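Local atomic coordinates of cDNA FLJ56608, highly similar to Homo sapiens chloride channel, calcium activated, family member 1 (CLCA1), mRNA (Homo sapiens, PDB entry 6PYO), a protein that may take part in calcium-activated chloride conductance, as a channel regulator, and in mucus production by goblet cells, and is represented here by its von Willebrand factor type A domain. Residues A[6-11]-A[100-105]; A[93-98]-A[130-135]. All coordinates share one frame; numbering follows the deposited sequence.

Contact 1. Residues A[6-11]-A[100-105]; sequences QRIVCL and KKYPTD
CG1 of I8 and CG of Y102 both stand anti to their carbonyl carbon, beside the backbone N (chi1 -60° in each), and the extended chi2 of I8 (163°) then pushes its CD1 to the root of the tyrosine. There the methyl lies 3.5 Å from CB and 3.7 Å from CG of Y102, reaching the ring obliquely. A branched aliphatic suits this place at the start of strand 8-14, where I8 also packs on I98 of helix 87-99. Tyrosine suits the loop after that helix because its CB and ring carbons are apolar while its hydroxyl lies near polar groups: OH of Y102 receives a weak, 3.5 Å hydrogen bond from NZ of K101. The CB of K101 sits 3.3 Å above one face of the Y102 ring, near its rim. OE1 of Q6, 4.5 Å from OH of Y102, bonds instead to T2 and W45. P103 borders the contact through its carbonyl O, 4.1 Å from CD1 of I8. The join between strand and loop is thus apolar, held by dispersion and burial, and the carbonyl O of P103, buried by it, finds no hydrogen-bonding partner in the model.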
loop_
_atom_site.group_PDB
_atom_site.type_symbol
_atom_site.label_atom_id
_atom_site.label_comp_id
_atom_site.label_asym_id
_atom_site.label_seq_id
_atom_site.Cartn_x
_atom_site.Cartn_y
_atom_site.Cartn_z
ATOM N N GLN A 6 -9.177 -0.333 -16.440
ATOM C CA GLN A 6 -9.521 -0.342 -15.023
ATOM C C GLN A 6 -8.268 -0.214 -14.172
ATOM O O GLN A 6 -7.242 -0.862 -14.426
ATOM C CB GLN A 6 -10.282 -1.617 -14.645
ATOM C CG GLN A 6 -11.514 -1.822 -15.524
ATOM C CD GLN A 6 -11.901 -3.296 -15.640
ATOM O OE1 GLN A 6 -11.025 -4.171 -15.728
ATOM N NE2 GLN A 6 -13.200 -3.569 -15.676
ATOM N N ARG A 7 -8.349 0.695 -13.220
ATOM C CA ARG A 7 -7.276 0.924 -12.277
ATOM C C ARG A 7 -7.011 -0.339 -11.480
ATOM O O ARG A 7 -7.937 -1.029 -11.089
ATOM C CB ARG A 7 -7.687 2.052 -11.322
ATOM C CG ARG A 7 -6.620 2.438 -10.287
ATOM C CD ARG A 7 -7.136 3.585 -9.433
ATOM N NE ARG A 7 -6.068 4.425 -8.932
ATOM C CZ ARG A 7 -6.267 5.453 -8.128
ATOM N NH1 ARG A 7 -7.494 5.720 -7.714
ATOM N NH2 ARG A 7 -5.263 6.184 -7.703
ATOM N N ILE A 8 -5.738 -0.609 -11.209
ATOM C CA ILE A 8 -5.308 -1.659 -10.301
ATOM C C ILE A 8 -4.576 -0.989 -9.153
ATOM O O ILE A 8 -3.621 -0.261 -9.385
ATOM C CB ILE A 8 -4.368 -2.682 -10.977
ATOM C CG1 ILE A 8 -5.076 -3.365 -12.146
ATOM C CG2 ILE A 8 -3.841 -3.627 -9.871
ATOM C CD1 ILE A 8 -4.112 -4.056 -13.078
ATOM N N VAL A 9 -4.988 -1.258 -7.925
ATOM C CA VAL A 9 -4.426 -0.592 -6.760
ATOM C C VAL A 9 -4.302 -1.614 -5.658
ATOM O O VAL A 9 -5.221 -2.398 -5.442
ATOM C CB VAL A 9 -5.305 0.589 -6.265
ATOM C CG1 VAL A 9 -4.538 1.458 -5.262
ATOM C CG2 VAL A 9 -5.732 1.437 -7.382
ATOM N N CYS A 10 -3.164 -1.610 -4.977
ATOM C CA CYS A 10 -2.954 -2.423 -3.801
ATOM C C CYS A 10 -2.578 -1.500 -2.659
ATOM O O CYS A 10 -1.589 -0.774 -2.750
ATOM C CB CYS A 10 -1.874 -3.494 -4.014
ATOM S SG CYS A 10 -2.066 -4.783 -2.719
ATOM N N LEU A 11 -3.406 -1.478 -1.630
ATOM C CA LEU A 11 -3.025 -0.860 -0.378
ATOM C C LEU A 11 -1.965 -1.724 0.287
ATOM O O LEU A 11 -2.131 -2.948 0.422
ATOM C CB LEU A 11 -4.239 -0.723 0.540
ATOM C CG LEU A 11 -5.096 0.501 0.436
ATOM C CD1 LEU A 11 -5.382 0.701 -1.068
ATOM C CD2 LEU A 11 -6.368 0.401 1.237
ATOM N N LYS A 100 -1.548 -12.113 -9.649
ATOM C CA LYS A 100 -2.479 -13.235 -9.785
ATOM C C LYS A 100 -3.449 -13.021 -10.943
ATOM O O LYS A 100 -4.077 -13.982 -11.400
ATOM C CB LYS A 100 -3.274 -13.484 -8.500
ATOM C CG LYS A 100 -2.380 -13.916 -7.320
ATOM C CD LYS A 100 -3.062 -14.961 -6.459
ATOM C CE LYS A 100 -2.545 -14.957 -5.016
ATOM N NZ LYS A 100 -1.138 -15.414 -4.885
ATOM N N LYS A 101 -3.600 -11.774 -11.426
ATOM C CA LYS A 101 -4.581 -11.449 -12.461
ATOM C C LYS A 101 -3.985 -10.620 -13.583
ATOM O O LYS A 101 -4.386 -10.778 -14.746
ATOM C CB LYS A 101 -5.790 -10.673 -11.867
ATOM C CG LYS A 101 -6.765 -11.506 -11.033
ATOM C CD LYS A 101 -7.999 -11.892 -11.865
ATOM C CE LYS A 101 -9.139 -10.867 -11.735
ATOM N NZ LYS A 101 -10.151 -10.912 -12.850
ATOM N N TYR A 102 -3.047 -9.736 -13.265
ATOM C CA TYR A 102 -2.664 -8.650 -14.152
ATOM C C TYR A 102 -1.174 -8.365 -14.042
ATOM O O TYR A 102 -0.553 -8.634 -13.006
ATOM C CB TYR A 102 -3.452 -7.376 -13.811
ATOM C CG TYR A 102 -4.955 -7.539 -13.951
ATOM C CD1 TYR A 102 -5.536 -7.764 -15.199
ATOM C CD2 TYR A 102 -5.800 -7.440 -12.850
ATOM C CE1 TYR A 102 -6.916 -7.908 -15.343
ATOM C CE2 TYR A 102 -7.174 -7.592 -12.979
ATOM C CZ TYR A 102 -7.728 -7.833 -14.222
ATOM O OH TYR A 102 -9.104 -7.979 -14.338
ATOM N N PRO A 103 -0.589 -7.775 -15.079
ATOM C CA PRO A 103 0.747 -7.180 -14.926
ATOM C C PRO A 103 0.749 -6.023 -13.937
ATOM O O PRO A 103 -0.273 -5.385 -13.668
ATOM C CB PRO A 103 1.097 -6.686 -16.335
ATOM C CG PRO A 103 -0.106 -7.000 -17.225
ATOM C CD PRO A 103 -1.244 -7.400 -16.348
ATOM N N THR A 104 1.937 -5.750 -13.393
ATOM C CA THR A 104 2.116 -4.650 -12.461
ATOM C C THR A 104 2.435 -3.334 -13.162
ATOM O O THR A 104 2.217 -2.267 -12.578
ATOM C CB THR A 104 3.231 -4.981 -11.461
ATOM O OG1 THR A 104 4.349 -5.553 -12.158
ATOM C CG2 THR A 104 2.739 -5.967 -10.431
ATOM N N ASP A 105 2.889 -3.374 -14.406
ATOM C CA ASP A 105 3.197 -2.130 -15.134
ATOM C C ASP A 105 1.947 -1.257 -15.272
ATOM O O ASP A 105 0.966 -1.646 -15.909
ATOM C CB ASP A 105 3.780 -2.451 -16.514
ATOM C CG ASP A 105 4.710 -1.330 -17.066
ATOM O OD1 ASP A 105 4.519 -0.118 -16.754
ATOM O OD2 ASP A 105 5.642 -1.675 -17.838
#

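Contact 2. Residues A[93-98]-A[130-135]; sequences SAFTVI and SGAIIH
One face of the F95 ring carries CB of S130, 3.9 Å from the ring centroid and 18° off the normal, a CH-pi contact, while CB of A132 comes in obliquely, 3.8 Å from CE1 of F95. This is packing of helix 87-99 on the turn between helix 124-130 and strand 133-138, within the Rossmann-like alpha/beta fold of the von Willebrand factor A domain. Phenylalanine suits the place because one broad, apolar ring can reach the turn and also touch I109 of the neighbouring strand and T104. Were F95 replaced by alanine, the CB atoms of S130 and A132 would probably lose their aromatic cover and a gap would open between the helix and the turn. Small residues opposite let the ring come close, and the buried hydroxyl of S130 is satisfied, being bonded to the carbonyl of V127 as well as to the backbone of A132. With chi1 at 76°, S130 places OG between its backbone N and carbonyl carbon, so that the oxygen leans back over the turn as well as against the ring, 3.3 Å from CZ of F95. The ST turn is closed by the N-H of A132, whose N reaches OG of S130 at 3.0 Å with an angle of 159°.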
loop_
_atom_site.group_PDB
_atom_site.type_symbol
_atom_site.label_atom_id
_atom_site.label_comp_id
_atom_site.label_asym_id
_atom_site.label_seq_id
_atom_site.Cartn_x
_atom_site.Cartn_y
_atom_site.Cartn_z
ATOM N N SER A 93 4.693 -8.701 -1.703
ATOM C CA SER A 93 3.377 -9.324 -1.591
ATOM C C SER A 93 2.332 -8.609 -2.452
ATOM O O SER A 93 1.485 -9.252 -3.081
ATOM C CB SER A 93 2.959 -9.342 -0.129
ATOM O OG SER A 93 1.654 -9.824 0.008
ATOM N N ALA A 94 2.371 -7.276 -2.500
ATOM C CA ALA A 94 1.458 -6.548 -3.379
ATOM C C ALA A 94 1.632 -6.981 -4.834
ATOM O O ALA A 94 0.650 -7.215 -5.560
ATOM C CB ALA A 94 1.680 -5.051 -3.202
ATOM N N PHE A 95 2.883 -7.091 -5.277
ATOM C CA PHE A 95 3.148 -7.505 -6.654
ATOM C C PHE A 95 2.591 -8.894 -6.922
ATOM O O PHE A 95 2.005 -9.144 -7.985
ATOM C CB PHE A 95 4.654 -7.470 -6.964
ATOM C CG PHE A 95 5.259 -6.090 -6.906
ATOM C CD1 PHE A 95 4.463 -4.970 -6.956
ATOM C CD2 PHE A 95 6.637 -5.922 -6.788
ATOM C CE1 PHE A 95 5.022 -3.680 -6.890
ATOM C CE2 PHE A 95 7.190 -4.662 -6.715
ATOM C CZ PHE A 95 6.376 -3.532 -6.773
ATOM N N THR A 96 2.765 -9.815 -5.976
ATOM C CA THR A 96 2.157 -11.140 -6.119
ATOM C C THR A 96 0.636 -11.051 -6.177
ATOM O O THR A 96 -0.016 -11.777 -6.945
ATOM C CB THR A 96 2.583 -12.028 -4.944
ATOM O OG1 THR A 96 4.001 -11.950 -4.797
ATOM C CG2 THR A 96 2.185 -13.471 -5.177
ATOM N N VAL A 97 0.047 -10.166 -5.360
ATOM C CA VAL A 97 -1.404 -10.059 -5.346
ATOM C C VAL A 97 -1.877 -9.592 -6.713
ATOM O O VAL A 97 -2.829 -10.138 -7.281
ATOM C CB VAL A 97 -1.861 -9.115 -4.214
ATOM C CG1 VAL A 97 -3.289 -8.605 -4.479
ATOM C CG2 VAL A 97 -1.724 -9.817 -2.837
ATOM N N ILE A 98 -1.168 -8.614 -7.287
ATOM C CA ILE A 98 -1.597 -8.054 -8.557
ATOM C C ILE A 98 -1.424 -9.075 -9.651
ATOM O O ILE A 98 -2.338 -9.319 -10.452
ATOM C CB ILE A 98 -0.826 -6.766 -8.866
ATOM C CG1 ILE A 98 -1.248 -5.673 -7.874
ATOM C CG2 ILE A 98 -1.167 -6.330 -10.285
ATOM C CD1 ILE A 98 -0.250 -4.543 -7.779
ATOM N N SER A 130 8.962 -3.710 -11.848
ATOM C CA SER A 130 7.530 -3.985 -11.819
ATOM C C SER A 130 6.764 -3.041 -12.735
ATOM O O SER A 130 5.750 -3.444 -13.307
ATOM C CB SER A 130 6.993 -3.894 -10.393
ATOM O OG SER A 130 6.855 -2.557 -9.940
ATOM N N GLY A 131 7.243 -1.801 -12.889
ATOM C CA GLY A 131 6.507 -0.768 -13.583
ATOM C C GLY A 131 5.352 -0.211 -12.789
ATOM O O GLY A 131 4.612 0.627 -13.317
ATOM N N ALA A 132 5.159 -0.682 -11.553
ATOM C CA ALA A 132 4.140 -0.155 -10.670
ATOM C C ALA A 132 4.457 1.290 -10.311
ATOM O O ALA A 132 5.592 1.753 -10.410
ATOM C CB ALA A 132 4.021 -1.004 -9.397
ATOM N N ILE A 133 3.413 2.002 -9.920
ATOM C CA ILE A 133 3.463 3.384 -9.451
ATOM C C ILE A 133 3.298 3.313 -7.951
ATOM O O ILE A 133 2.256 2.850 -7.480
ATOM C CB ILE A 133 2.318 4.206 -10.063
ATOM C CG1 ILE A 133 2.403 4.243 -11.589
ATOM C CG2 ILE A 133 2.238 5.628 -9.544
ATOM C CD1 ILE A 133 0.974 4.289 -12.265
ATOM N N ILE A 134 4.293 3.744 -7.185
ATOM C CA ILE A 134 4.197 3.688 -5.734
ATOM C C ILE A 134 3.890 5.085 -5.188
ATOM O O ILE A 134 4.730 5.988 -5.236
ATOM C CB ILE A 134 5.471 3.109 -5.108
ATOM C CG1 ILE A 134 5.765 1.709 -5.655
ATOM C CG2 ILE A 134 5.295 2.982 -3.620
ATOM C CD1 ILE A 134 7.212 1.305 -5.567
ATOM N N HIS A 135 2.676 5.265 -4.670
ATOM C CA HIS A 135 2.302 6.421 -3.864
ATOM C C HIS A 135 2.681 6.118 -2.421
ATOM O O HIS A 135 2.416 5.017 -1.924
ATOM C CB HIS A 135 0.802 6.674 -3.960
ATOM C CG HIS A 135 0.279 6.698 -5.364
ATOM N ND1 HIS A 135 0.614 7.689 -6.266
ATOM C CD2 HIS A 135 -0.601 5.892 -6.005
ATOM C CE1 HIS A 135 -0.011 7.472 -7.411
ATOM N NE2 HIS A 135 -0.718 6.360 -7.293
#

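The two contacts lie about 7 Å apart, centre to centre, and their segments alternate along the sequence: 6-11, 93-98, 100-105, then 130-135. Both reach the one mixed sheet, contact 1 through strand 8-14 and contact 2 through strand 133-138, with strand 108-113 between them. Helix 87-99 runs straight into the loop of contact 1, and the two sites meet directly where OG1 of T104 probably hydrogen-bonds to O of S130 (2.8 Å). They join these elements where strands 8-14 and 133-138 begin, away from the calcium site of S16, S18 and T85, and so belong to the packing of the VWA domain, not to that metal site.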